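Long-range contacts in putative glycosylhydrolase (Parabacteroides distasonis, PDB 3S5Q), which is probably a hydrolase of the 3-keto-disaccharide hydrolase family, built on a concanavalin A-like fold of beta sheets, its substrate not established: residues Ser92-Asp100 against Tyr111-Gly119; Asn160-Thr168 against Ile176-Ala185. All coordinates share one frame; numbering follows the deposited sequence.

Contact 1: residues Ser92-Asp100 against Tyr111-Gly119; sequences SIEIQIADD and YWRCGSIYG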
loop_
_atom_site.group_PDB
_atom_site.type_symbol
_atom_site.label_atom_id
_atom_site.label_comp_id
_atom_site.label_asym_id
_atom_site.label_seq_id
_atom_site.Cartn_x
_atom_site.Cartn_y
_atom_site.Cartn_z
ATOM N N SER A 92 -1.754 12.899 -1.142
ATOM C CA SER A 92 -1.385 11.596 -1.651
ATOM C C SER A 92 -2.597 10.689 -1.739
ATOM O O SER A 92 -3.710 11.051 -1.302
ATOM C CB SER A 92 -0.312 10.979 -0.748
ATOM O OG SER A 92 -0.877 10.740 0.512
ATOM N N ILE A 93 -2.366 9.516 -2.325
ATOM C CA ILE A 93 -3.345 8.455 -2.360
ATOM C C ILE A 93 -2.795 7.226 -1.572
ATOM O O ILE A 93 -1.699 6.712 -1.847
ATOM C CB ILE A 93 -3.728 8.073 -3.785
ATOM C CG1 ILE A 93 -4.225 9.339 -4.534
ATOM C CG2 ILE A 93 -4.787 6.938 -3.711
ATOM C CD1 ILE A 93 -4.595 9.110 -5.982
ATOM N N GLU A 94 -3.552 6.814 -0.572
ATOM C CA GLU A 94 -3.155 5.667 0.225
ATOM C C GLU A 94 -3.954 4.404 -0.089
ATOM O O GLU A 94 -5.187 4.440 -0.194
ATOM C CB GLU A 94 -3.226 5.950 1.703
ATOM C CG GLU A 94 -2.499 4.852 2.503
ATOM C CD GLU A 94 -2.366 5.100 3.982
ATOM O OE1 GLU A 94 -3.213 5.817 4.539
ATOM O OE2 GLU A 94 -1.403 4.534 4.582
ATOM N N ILE A 95 -3.205 3.299 -0.234
ATOM C CA ILE A 95 -3.722 1.949 -0.335
ATOM C C ILE A 95 -3.597 1.377 1.073
ATOM O O ILE A 95 -2.510 1.299 1.608
ATOM C CB ILE A 95 -2.913 1.117 -1.292
ATOM C CG1 ILE A 95 -2.805 1.813 -2.655
ATOM C CG2 ILE A 95 -3.487 -0.287 -1.464
ATOM C CD1 ILE A 95 -4.083 2.425 -3.160
ATOM N N GLN A 96 -4.721 1.013 1.666
ATOM C CA GLN A 96 -4.758 0.501 3.049
ATOM C C GLN A 96 -4.078 -0.867 3.213
ATOM O O GLN A 96 -4.189 -1.764 2.360
ATOM C CB GLN A 96 -6.222 0.379 3.487
ATOM C CG GLN A 96 -6.504 -0.117 4.953
ATOM C CD GLN A 96 -6.134 0.885 6.014
ATOM O OE1 GLN A 96 -5.121 1.565 5.890
ATOM N NE2 GLN A 96 -6.958 0.991 7.088
ATOM N N ILE A 97 -3.429 -1.063 4.359
ATOM C CA ILE A 97 -3.008 -2.406 4.757
ATOM C C ILE A 97 -3.560 -2.546 6.130
ATOM O O ILE A 97 -3.332 -1.679 6.937
ATOM C CB ILE A 97 -1.479 -2.574 4.793
ATOM C CG1 ILE A 97 -0.938 -2.529 3.379
ATOM C CG2 ILE A 97 -1.092 -3.911 5.519
ATOM C CD1 ILE A 97 0.566 -2.440 3.288
ATOM N N ALA A 98 -4.369 -3.578 6.350
ATOM C CA ALA A 98 -4.970 -3.824 7.673
ATOM C C ALA A 98 -5.198 -5.294 7.847
ATOM O O ALA A 98 -5.417 -6.028 6.874
ATOM C CB ALA A 98 -6.318 -3.061 7.836
ATOM N N ASP A 99 -5.132 -5.738 9.099
ATOM C CA ASP A 99 -5.552 -7.074 9.448
ATOM C C ASP A 99 -7.060 -7.062 9.533
ATOM O O ASP A 99 -7.602 -6.894 10.639
ATOM C CB ASP A 99 -4.965 -7.521 10.798
ATOM C CG ASP A 99 -5.602 -8.846 11.325
ATOM O OD1 ASP A 99 -5.994 -9.719 10.517
ATOM O OD2 ASP A 99 -5.716 -9.015 12.561
ATOM N N ASP A 100 -7.718 -7.244 8.381
ATOM C CA ASP A 100 -9.179 -7.310 8.286
ATOM C C ASP A 100 -9.799 -8.411 9.167
ATOM O O ASP A 100 -10.986 -8.344 9.484
ATOM C CB ASP A 100 -9.634 -7.509 6.827
ATOM C CG ASP A 100 -9.382 -6.271 5.933
ATOM O OD1 ASP A 100 -8.840 -5.246 6.397
ATOM O OD2 ASP A 100 -9.784 -6.312 4.746
ATOM N N TYR A 111 -14.706 0.241 2.491
ATOM C CA TYR A 111 -13.731 1.008 1.684
ATOM C C TYR A 111 -12.669 1.713 2.545
ATOM O O TYR A 111 -11.896 2.548 2.050
ATOM C CB TYR A 111 -14.439 1.939 0.704
ATOM C CG TYR A 111 -15.391 2.932 1.306
ATOM C CD1 TYR A 111 -16.704 2.560 1.712
ATOM C CD2 TYR A 111 -15.002 4.248 1.471
ATOM C CE1 TYR A 111 -17.603 3.525 2.213
ATOM C CE2 TYR A 111 -15.865 5.188 1.994
ATOM C CZ TYR A 111 -17.157 4.839 2.350
ATOM O OH TYR A 111 -17.946 5.821 2.861
ATOM N N TRP A 112 -12.636 1.330 3.828
ATOM C CA TRP A 112 -11.523 1.617 4.761
ATOM C C TRP A 112 -10.593 0.406 5.009
ATOM O O TRP A 112 -9.541 0.563 5.615
ATOM C CB TRP A 112 -12.065 2.071 6.119
ATOM C CG TRP A 112 -12.733 3.481 6.158
ATOM C CD1 TRP A 112 -13.419 4.139 5.135
ATOM C CD2 TRP A 112 -12.806 4.336 7.294
ATOM N NE1 TRP A 112 -13.890 5.347 5.586
ATOM C CE2 TRP A 112 -13.533 5.489 6.914
ATOM C CE3 TRP A 112 -12.291 4.261 8.599
ATOM C CZ2 TRP A 112 -13.779 6.541 7.809
ATOM C CZ3 TRP A 112 -12.553 5.295 9.479
ATOM C CH2 TRP A 112 -13.265 6.434 9.062
ATOM N N ARG A 113 -10.963 -0.787 4.530
ATOM C CA ARG A 113 -10.258 -2.024 4.871
ATOM C C ARG A 113 -9.112 -2.370 3.906
ATOM O O ARG A 113 -8.874 -1.667 2.897
ATOM C CB ARG A 113 -11.291 -3.149 4.956
ATOM C CG ARG A 113 -12.390 -2.887 5.971
ATOM C CD ARG A 113 -13.365 -4.047 6.040
ATOM N NE ARG A 113 -14.569 -3.705 6.785
ATOM C CZ ARG A 113 -15.750 -4.308 6.656
ATOM N NH1 ARG A 113 -15.896 -5.316 5.800
ATOM N NH2 ARG A 113 -16.774 -3.906 7.391
ATOM N N CYS A 114 -8.377 -3.433 4.231
ATOM C CA CYS A 114 -7.169 -3.839 3.452
ATOM C C CYS A 114 -7.309 -3.833 1.938
ATOM O O CYS A 114 -8.260 -4.406 1.394
ATOM C CB CYS A 114 -6.712 -5.226 3.897
ATOM S SG CYS A 114 -4.995 -5.493 3.508
ATOM N N GLY A 115 -6.355 -3.195 1.238
ATOM C CA GLY A 115 -6.393 -3.176 -0.223
ATOM C C GLY A 115 -7.217 -2.052 -0.816
ATOM O O GLY A 115 -7.175 -1.805 -2.040
ATOM N N SER A 116 -7.958 -1.339 0.036
ATOM C CA SER A 116 -8.791 -0.249 -0.451
ATOM C C SER A 116 -7.905 0.908 -0.891
ATOM O O SER A 116 -6.787 1.092 -0.378
ATOM C CB SER A 116 -9.765 0.233 0.630
ATOM O OG SER A 116 -9.075 0.746 1.754
ATOM N N ILE A 117 -8.407 1.689 -1.846
ATOM C CA ILE A 117 -7.926 3.042 -2.065
ATOM C C ILE A 117 -8.672 3.730 -0.936
ATOM O O ILE A 117 -9.890 3.959 -1.004
ATOM C CB ILE A 117 -8.318 3.559 -3.440
ATOM C CG1 ILE A 117 -7.586 2.744 -4.525
ATOM C CG2 ILE A 117 -8.032 5.090 -3.592
ATOM C CD1 ILE A 117 -8.161 2.912 -5.906
ATOM N N TYR A 118 -7.963 3.921 0.162
ATOM C CA TYR A 118 -8.551 4.241 1.468
ATOM C C TYR A 118 -9.576 5.393 1.373
ATOM O O TYR A 118 -9.260 6.451 0.866
ATOM C CB TYR A 118 -7.425 4.586 2.474
ATOM C CG TYR A 118 -7.938 4.948 3.828
ATOM C CD1 TYR A 118 -8.388 3.963 4.693
ATOM C CD2 TYR A 118 -7.998 6.282 4.251
ATOM C CE1 TYR A 118 -8.887 4.257 5.911
ATOM C CE2 TYR A 118 -8.505 6.601 5.535
ATOM C CZ TYR A 118 -8.945 5.575 6.353
ATOM O OH TYR A 118 -9.445 5.829 7.624
ATOM N N GLY A 119 -10.795 5.147 1.866
ATOM C CA GLY A 119 -11.845 6.183 1.955
ATOM C C GLY A 119 -12.558 6.480 0.639
ATOM O O GLY A 119 -13.532 7.264 0.633
HETATM O O HOH W 1 -6.914 6.933 -0.526
HETATM O O HOH W 2 -10.531 -5.354 2.306
#

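Contact 2: residues Asn160-Thr168 against Ile176-Ala185; sequences NLADWTSGT and IPEWLPIPYA. With EDO (1,2-ethanediol), chain G.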
loop_
_atom_site.group_PDB
_atom_site.type_symbol
_atom_site.label_atom_id
_atom_site.label_comp_id
_atom_site.label_asym_id
_atom_site.label_seq_id
_atom_site.Cartn_x
_atom_site.Cartn_y
_atom_site.Cartn_z
ATOM N N ASN A 160 -10.661 4.282 -11.850
ATOM C CA ASN A 160 -10.231 5.398 -12.689
ATOM C C ASN A 160 -10.486 6.701 -11.908
ATOM O O ASN A 160 -11.656 7.069 -11.666
ATOM C CB ASN A 160 -11.016 5.365 -13.989
ATOM C CG ASN A 160 -10.768 6.573 -14.865
ATOM O OD1 ASN A 160 -9.821 7.362 -14.660
ATOM N ND2 ASN A 160 -11.621 6.718 -15.877
ATOM N N LEU A 161 -9.392 7.352 -11.494
ATOM C CA LEU A 161 -9.449 8.480 -10.566
ATOM C C LEU A 161 -10.226 9.644 -11.162
ATOM O O LEU A 161 -10.746 10.466 -10.427
ATOM C CB LEU A 161 -8.049 8.949 -10.122
ATOM C CG LEU A 161 -7.180 7.984 -9.272
ATOM C CD1 LEU A 161 -5.848 8.685 -8.992
ATOM C CD2 LEU A 161 -7.843 7.505 -7.977
ATOM N N ALA A 162 -10.360 9.657 -12.486
ATOM C CA ALA A 162 -11.160 10.663 -13.166
ATOM C C ALA A 162 -12.628 10.684 -12.725
ATOM O O ALA A 162 -13.268 11.701 -12.860
ATOM C CB ALA A 162 -11.064 10.501 -14.690
ATOM N N ASP A 163 -13.144 9.556 -12.224
ATOM C CA ASP A 163 -14.523 9.447 -11.740
ATOM C C ASP A 163 -14.755 10.227 -10.421
ATOM O O ASP A 163 -15.888 10.568 -10.093
ATOM C CB ASP A 163 -14.906 7.971 -11.520
ATOM C CG ASP A 163 -14.881 7.134 -12.798
ATOM O OD1 ASP A 163 -14.787 7.688 -13.904
ATOM O OD2 ASP A 163 -14.981 5.902 -12.678
ATOM N N TRP A 164 -13.682 10.478 -9.664
ATOM C CA TRP A 164 -13.754 11.168 -8.385
ATOM C C TRP A 164 -13.757 12.688 -8.557
ATOM O O TRP A 164 -12.811 13.375 -8.177
ATOM C CB TRP A 164 -12.646 10.700 -7.470
ATOM C CG TRP A 164 -13.051 9.433 -6.723
ATOM C CD1 TRP A 164 -13.565 9.364 -5.469
ATOM C CD2 TRP A 164 -13.055 8.080 -7.235
ATOM N NE1 TRP A 164 -13.867 8.046 -5.137
ATOM C CE2 TRP A 164 -13.571 7.244 -6.214
ATOM C CE3 TRP A 164 -12.693 7.503 -8.461
ATOM C CZ2 TRP A 164 -13.704 5.839 -6.375
ATOM C CZ3 TRP A 164 -12.851 6.137 -8.634
ATOM C CH2 TRP A 164 -13.343 5.314 -7.591
ATOM N N THR A 165 -14.840 13.221 -9.122
ATOM C CA THR A 165 -14.943 14.665 -9.340
ATOM C C THR A 165 -15.297 15.456 -8.061
ATOM O O THR A 165 -15.092 16.682 -8.002
ATOM C CB THR A 165 -15.952 14.972 -10.448
ATOM O OG1 THR A 165 -17.177 14.301 -10.183
ATOM C CG2 THR A 165 -15.393 14.517 -11.773
ATOM N N SER A 166 -15.802 14.752 -7.051
ATOM C CA SER A 166 -16.032 15.331 -5.686
ATOM C C SER A 166 -14.924 14.971 -4.694
ATOM O O SER A 166 -14.491 13.812 -4.669
ATOM C CB SER A 166 -17.379 14.850 -5.105
ATOM O OG SER A 166 -17.575 15.252 -3.727
ATOM N N GLY A 167 -14.490 15.953 -3.876
ATOM C CA GLY A 167 -13.608 15.710 -2.721
ATOM C C GLY A 167 -14.273 15.132 -1.476
ATOM O O GLY A 167 -13.580 14.678 -0.522
ATOM N N THR A 168 -15.600 15.125 -1.479
ATOM C CA THR A 168 -16.404 14.698 -0.312
ATOM C C THR A 168 -17.306 13.477 -0.487
ATOM O O THR A 168 -17.732 12.863 0.515
ATOM C CB THR A 168 -17.306 15.857 0.127
ATOM O OG1 THR A 168 -18.244 16.158 -0.922
ATOM C CG2 THR A 168 -16.438 17.144 0.487
ATOM N N ILE A 176 -16.579 10.423 1.784
ATOM C CA ILE A 176 -15.131 10.415 1.761
ATOM C C ILE A 176 -14.709 10.997 3.124
ATOM O O ILE A 176 -15.344 11.906 3.615
ATOM C CB ILE A 176 -14.602 11.243 0.592
ATOM C CG1 ILE A 176 -15.033 10.576 -0.737
ATOM C CG2 ILE A 176 -13.041 11.423 0.685
ATOM C CD1 ILE A 176 -14.550 11.374 -2.036
ATOM N N PRO A 177 -13.682 10.414 3.772
ATOM C CA PRO A 177 -13.239 11.001 5.035
ATOM C C PRO A 177 -12.933 12.484 4.913
ATOM O O PRO A 177 -12.365 12.923 3.891
ATOM C CB PRO A 177 -11.992 10.178 5.410
ATOM C CG PRO A 177 -12.228 8.842 4.749
ATOM C CD PRO A 177 -12.922 9.187 3.434
ATOM N N GLU A 178 -13.356 13.230 5.936
ATOM C CA GLU A 178 -13.270 14.705 5.963
ATOM C C GLU A 178 -11.855 15.211 5.726
ATOM O O GLU A 178 -11.650 16.289 5.139
ATOM C CB GLU A 178 -13.756 15.281 7.312
ATOM N N TRP A 179 -10.890 14.421 6.195
ATOM C CA TRP A 179 -9.473 14.751 6.141
ATOM C C TRP A 179 -8.795 14.392 4.788
ATOM O O TRP A 179 -7.581 14.569 4.645
ATOM C CB TRP A 179 -8.753 14.081 7.352
ATOM C CG TRP A 179 -8.789 12.582 7.373
ATOM C CD1 TRP A 179 -7.878 11.725 6.798
ATOM C CD2 TRP A 179 -9.754 11.747 8.028
ATOM N NE1 TRP A 179 -8.250 10.415 7.012
ATOM C CE2 TRP A 179 -9.383 10.394 7.777
ATOM C CE3 TRP A 179 -10.915 12.003 8.749
ATOM C CZ2 TRP A 179 -10.125 9.310 8.239
ATOM C CZ3 TRP A 179 -11.661 10.884 9.254
ATOM C CH2 TRP A 179 -11.262 9.581 8.996
ATOM N N LEU A 180 -9.583 13.893 3.814
ATOM C CA LEU A 180 -9.123 13.622 2.452
ATOM C C LEU A 180 -9.961 14.468 1.464
ATOM O O LEU A 180 -10.801 13.922 0.735
ATOM C CB LEU A 180 -9.238 12.117 2.120
ATOM C CG LEU A 180 -8.522 11.123 3.061
ATOM C CD1 LEU A 180 -8.848 9.648 2.655
ATOM C CD2 LEU A 180 -7.011 11.396 3.081
ATOM N N PRO A 181 -9.748 15.802 1.466
ATOM C CA PRO A 181 -10.720 16.704 0.822
ATOM C C PRO A 181 -10.519 16.938 -0.678
ATOM O O PRO A 181 -11.390 17.525 -1.306
ATOM C CB PRO A 181 -10.562 18.033 1.616
ATOM C CG PRO A 181 -9.175 17.992 2.200
ATOM C CD PRO A 181 -8.837 16.518 2.384
ATOM N N ILE A 182 -9.385 16.526 -1.248
ATOM C CA ILE A 182 -9.095 16.901 -2.615
ATOM C C ILE A 182 -9.751 15.913 -3.553
ATOM O O ILE A 182 -9.545 14.726 -3.390
ATOM C CB ILE A 182 -7.573 16.949 -2.912
ATOM C CG1 ILE A 182 -6.809 17.671 -1.774
ATOM C CG2 ILE A 182 -7.335 17.574 -4.328
ATOM C CD1 ILE A 182 -7.297 19.044 -1.474
ATOM N N PRO A 183 -10.525 16.396 -4.560
ATOM C CA PRO A 183 -11.169 15.486 -5.486
ATOM C C PRO A 183 -10.079 14.637 -6.122
ATOM O O PRO A 183 -9.087 15.178 -6.596
ATOM C CB PRO A 183 -11.836 16.428 -6.512
ATOM C CG PRO A 183 -12.039 17.653 -5.794
ATOM C CD PRO A 183 -10.865 17.786 -4.861
ATOM N N TYR A 184 -10.190 13.319 -6.045
ATOM C CA TYR A 184 -9.098 12.510 -6.575
ATOM C C TYR A 184 -8.963 12.618 -8.081
ATOM O O TYR A 184 -7.882 12.300 -8.605
ATOM C CB TYR A 184 -9.229 11.065 -6.161
ATOM C CG TYR A 184 -8.644 10.740 -4.822
ATOM C CD1 TYR A 184 -8.320 11.730 -3.885
ATOM C CD2 TYR A 184 -8.441 9.412 -4.471
ATOM C CE1 TYR A 184 -7.785 11.382 -2.635
ATOM C CE2 TYR A 184 -7.900 9.060 -3.230
ATOM C CZ TYR A 184 -7.588 10.044 -2.325
ATOM O OH TYR A 184 -7.077 9.646 -1.124
ATOM N N ALA A 185 -10.000 13.110 -8.781
ATOM C CA ALA A 185 -9.868 13.458 -10.233
ATOM C C ALA A 185 -8.857 14.567 -10.487
ATOM O O ALA A 185 -8.319 14.681 -11.601
ATOM C CB ALA A 185 -11.238 13.837 -10.860
HETATM C C1 EDO G . -19.748 16.794 -8.084
HETATM O O1 EDO G . -19.239 15.737 -8.892
HETATM C C2 EDO G . -21.133 16.450 -7.519
HETATM O O2 EDO G . -21.218 16.426 -6.127
HETATM O O HOH W 3 -12.133 12.363 -4.206
HETATM O O HOH W 4 -13.619 14.686 2.173
#

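Contact 1: residues Ser92-Asp100 against Tyr111-Gly119
Gln96, on an edge strand of a five-strand antiparallel sheet in this concanavalin A-like fold, sets off toward the loop 111-119. Its CB sits 3.4 Å from both Ser116 OG and Arg113 O. With CG anti to the backbone N (chi1 -178°) and a bend at chi2, CG reaches Trp112 O, CD comes near Tyr118 CD1, and NE2 makes a weak, bent hydrogen bond to Trp112 O (3.0 Å). The amide lies alongside the Tyr118 ring, the planes 43° apart. The backbone of Gln96 is gripped too: its N donates to Ser116 O, and Gly115 N returns a nearly straight bond to Gln96 O. Glycine suits position 115, in the type II turn from Arg113 to Ser116, because its positive phi would jam a CB against the preceding carbonyl. Tyr118 N donates to Glu94 O (2.8 Å). Beyond the strand, Asp100 OD1 takes Cys114 N on its syn lone pair (2.9 Å). Ala98 N makes a long but straight bond to Cys114 SG (3.5 Å). Ile95 CD1 packs on Ile117 CG1, both residues also touching Ile149 of strand 146-151. An irregular loop thus pairs with the sheet edge, with one beta bridge, Ile95 with Ile117.

Contact 2: residues Asn160-Thr168 against Ile176-Ala185
Trp164 and Tyr184 share similar first torsions (chi1 -85° and -86°); the backbones bring their CB atoms to 3.7 Å, and these torsions then turn both rings to His120, stacked on Tyr184 and met at a slant by Trp164. This is loop-to-loop packing between strands 154-160 and 192-195 of the concanavalin A-like fold. An inverse gamma turn centred on Trp164 presents Trp164 O to Ala185 N, which donates from above the carbonyl plane (2.9 Å, 156° at the hydrogen). The indole N-H, NE1, donates to Asn170, which holds the rotation of the ring, and Ile176 CD1 meets Trp164 CD1 at the edge, near the ring plane. Leucine suits position 161 because its branched end reaches the Tyr184 ring, CD2 to CD2 at 4.0 Å, and also packs against Ile93 and Ile147.

At the other end, besides the indole, Ile176 packs on backbone: CG2 touches Gly167 O (3.5 Å), CD1 nears Ser166 O, and its N donates to Thr168 O. Glycine is suited to position 167, since a CB there would collide with Pro181 O; instead Gly167 CA makes a CA-H...O contact with Pro181 O at 3.2 Å. Pro183 fits beside it with no N-H to satisfy, its CG lying over Gly167 N. Ser166 OG accepts from Thr168 N in an ST turn and from Thr169 N. A water between the loops completes the seam, donating to Ser166 O and accepting from Tyr184 N, each at 2.8 Å.

After the earlier strands, ending with 75-82, the chain enters strand 93-98, which pairs with 75-82, and contact 1 then folds the following loop back on that strand, closing a loop of ten intervening residues. The chain continues through strands 135-143, 146-151 and 154-160 of the larger sheet before contact 2 closes a shorter loop, seven residues between its segments, ahead of strand 192-195 in the smaller sheet. The two closures therefore follow in series, neither enclosing nor crossing the other. They meet in space, Ile93 CD1 tight against Leu161 CD1 and Tyr118 OH against Trp179 CZ2, tying the edge strand and its following loop to the 160-185 connection.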